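PDB 3X17: endoglucanase from Uncultured bacterium, which hydrolyses internal beta-1,4-glucosidic bonds of cellulose as a family 9 glycoside hydrolase with an N-terminal Ig-like domain. Local coordinates for residues G181-T186 against G329-R334. Numbering follows the deposited sequence.
With CA (calcium ion), chain E.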
loop_
_atom_site.group_PDB
_atom_site.type_symbol
_atom_site.label_atom_id
_atom_site.label_comp_id
_atom_site.label_asym_id
_atom_site.label_seq_id
_atom_site.Cartn_x
_atom_site.Cartn_y
_atom_site.Cartn_z
ATOM N N GLY A 181 9.622 -13.578 6.402
ATOM C CA GLY A 181 9.997 -13.870 5.023
ATOM C C GLY A 181 10.266 -12.606 4.222
ATOM O O GLY A 181 9.797 -11.528 4.559
ATOM N N LYS A 182 11.140 -12.714 3.230
ATOM C CA LYS A 182 11.459 -11.584 2.371
ATOM C C LYS A 182 11.202 -12.037 0.942
ATOM O O LYS A 182 11.540 -13.145 0.565
ATOM C CB LYS A 182 12.918 -11.190 2.544
ATOM C CG LYS A 182 13.314 -10.950 4.032
ATOM C CD LYS A 182 14.714 -10.364 4.170
ATOM C CE LYS A 182 15.787 -11.290 3.609
ATOM N NZ LYS A 182 17.166 -10.889 4.117
ATOM N N TYR A 183 10.437 -11.261 0.204
ATOM C CA TYR A 183 9.851 -11.799 -1.021
ATOM C C TYR A 183 10.078 -10.791 -2.113
ATOM O O TYR A 183 9.724 -9.631 -1.958
ATOM C CB TYR A 183 8.353 -11.970 -0.842
ATOM C CG TYR A 183 7.943 -12.863 0.282
ATOM C CD1 TYR A 183 7.754 -12.339 1.554
ATOM C CD2 TYR A 183 7.555 -14.185 0.037
ATOM C CE1 TYR A 183 7.244 -13.099 2.565
ATOM C CE2 TYR A 183 7.012 -14.965 1.051
ATOM C CZ TYR A 183 6.905 -14.438 2.317
ATOM O OH TYR A 183 6.406 -15.208 3.346
ATOM N N VAL A 184 10.686 -11.212 -3.209
ATOM C CA VAL A 184 11.019 -10.262 -4.257
ATOM C C VAL A 184 9.762 -9.641 -4.912
ATOM O O VAL A 184 9.792 -8.490 -5.388
ATOM C CB VAL A 184 11.895 -10.896 -5.336
ATOM C CG1 VAL A 184 11.861 -10.018 -6.601
ATOM C CG2 VAL A 184 13.333 -11.005 -4.842
ATOM N N THR A 185 8.652 -10.371 -4.864
ATOM C CA THR A 185 7.496 -10.054 -5.685
ATOM C C THR A 185 6.783 -8.833 -5.093
ATOM O O THR A 185 6.386 -7.924 -5.815
ATOM C CB THR A 185 6.540 -11.290 -5.796
ATOM O OG1 THR A 185 7.288 -12.432 -6.270
ATOM C CG2 THR A 185 5.381 -11.010 -6.759
ATOM N N THR A 186 6.766 -8.744 -3.767
ATOM C CA THR A 186 6.196 -7.590 -3.077
ATOM C C THR A 186 7.227 -6.485 -2.878
ATOM O O THR A 186 6.880 -5.307 -2.916
ATOM C CB THR A 186 5.624 -7.986 -1.687
ATOM O OG1 THR A 186 6.553 -8.866 -1.043
ATOM C CG2 THR A 186 4.251 -8.686 -1.817
ATOM N N GLY A 329 4.637 -17.532 2.267
ATOM C CA GLY A 329 3.543 -17.487 1.290
ATOM C C GLY A 329 4.069 -17.664 -0.119
ATOM O O GLY A 329 5.257 -17.468 -0.365
ATOM N N PRO A 330 3.186 -18.035 -1.067
ATOM C CA PRO A 330 3.630 -18.369 -2.433
ATOM C C PRO A 330 3.974 -17.176 -3.346
ATOM O O PRO A 330 4.878 -17.274 -4.184
ATOM C CB PRO A 330 2.434 -19.152 -3.008
ATOM C CG PRO A 330 1.258 -18.684 -2.208
ATOM C CD PRO A 330 1.782 -18.406 -0.822
ATOM N N TYR A 331 3.213 -16.087 -3.241
ATOM C CA TYR A 331 3.220 -15.031 -4.271
ATOM C C TYR A 331 3.374 -15.645 -5.651
ATOM O O TYR A 331 4.286 -15.293 -6.411
ATOM C CB TYR A 331 4.312 -13.963 -4.011
ATOM C CG TYR A 331 4.007 -13.103 -2.801
ATOM C CD1 TYR A 331 2.811 -12.392 -2.716
ATOM C CD2 TYR A 331 4.846 -13.101 -1.685
ATOM C CE1 TYR A 331 2.476 -11.666 -1.568
ATOM C CE2 TYR A 331 4.530 -12.348 -0.524
ATOM C CZ TYR A 331 3.343 -11.642 -0.474
ATOM O OH TYR A 331 3.001 -10.892 0.649
ATOM N N ASP A 332 2.458 -16.543 -5.985
ATOM C CA ASP A 332 2.593 -17.327 -7.193
ATOM C C ASP A 332 1.969 -16.567 -8.377
ATOM O O ASP A 332 0.825 -16.855 -8.811
ATOM C CB ASP A 332 1.958 -18.715 -6.999
ATOM C CG ASP A 332 0.551 -18.643 -6.454
ATOM O OD1 ASP A 332 0.209 -17.660 -5.744
ATOM O OD2 ASP A 332 -0.236 -19.548 -6.778
ATOM N N ASP A 333 2.667 -15.521 -8.813
ATOM C CA ASP A 333 2.217 -14.678 -9.923
ATOM C C ASP A 333 2.442 -15.464 -11.220
ATOM O O ASP A 333 3.574 -15.781 -11.568
ATOM C CB ASP A 333 3.013 -13.373 -9.938
ATOM C CG ASP A 333 2.804 -12.552 -11.215
ATOM O OD1 ASP A 333 1.928 -12.871 -12.051
ATOM O OD2 ASP A 333 3.573 -11.587 -11.399
ATOM N N ARG A 334 1.360 -15.919 -11.828
ATOM C CA ARG A 334 1.460 -16.954 -12.870
ATOM C C ARG A 334 1.485 -16.419 -14.316
ATOM O O ARG A 334 1.359 -17.189 -15.272
ATOM C CB ARG A 334 0.405 -18.062 -12.639
ATOM C CG ARG A 334 0.524 -18.606 -11.200
ATOM C CD ARG A 334 -0.142 -19.938 -10.915
ATOM N NE ARG A 334 0.848 -21.015 -10.910
ATOM C CZ ARG A 334 1.191 -21.745 -9.857
ATOM N NH1 ARG A 334 0.633 -21.546 -8.672
ATOM N NH2 ARG A 334 2.123 -22.673 -9.996
HETATM CA CA CA E . 2.434 -10.786 -13.459
HETATM O O HOH W 1 0.082 -11.045 -14.230
#
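Tyr331 drives the edge of its ring into one face of Tyr183, a T-shaped pair with the planes at 85° and the centroids 4.9 Å apart. The CD2–CE2 side does the touching: CE2 of Tyr331 sits 3.5 Å from CG of Tyr183, over the CB end of that ring, and CD2 of Tyr331 comes to 3.4 Å from CD2 of Tyr183. One face of the Tyr331 ring takes a CH-pi contact from Thr186, whose CG2 lies 3.7 Å from the ring centroid, displaced toward CZ and CE1. Thr186 can offer this methyl because CG2 stands anti to the carbonyl carbon, while OG1 turns to Asp176. The same carboxylate binds Tyr331 OH through its other oxygen, so Asp176 ties both partners of the CH-pi contact. In the (alpha/alpha)6 barrel of this family 9 enzyme, the contact joins the start of helix 184-200, where Tyr183 is the N-cap residue, to the loop between helices 294-312 and 337-351. Thr185 packs against the CB of Tyr331, CB to CB at 3.9 Å. At the far end of the Tyr183 ring, OH accepts a nearly straight hydrogen bond from Gly329 N (3.1 Å, 160°) and also bonds to Asp179. A leucine in place of Tyr183 would probably take away the aromatic face that receives the edge of Tyr331 and leave Gly329 N and Asp179 without their shared hydroxyl. Two residues beyond Tyr331, Asp333 grips a calcium ion with both carboxylate oxygens, OD1 at 2.6 Å and OD2 at 2.5 Å from the metal; Asp335, Asp338, Asp339 and Val377 complete the protein ligands.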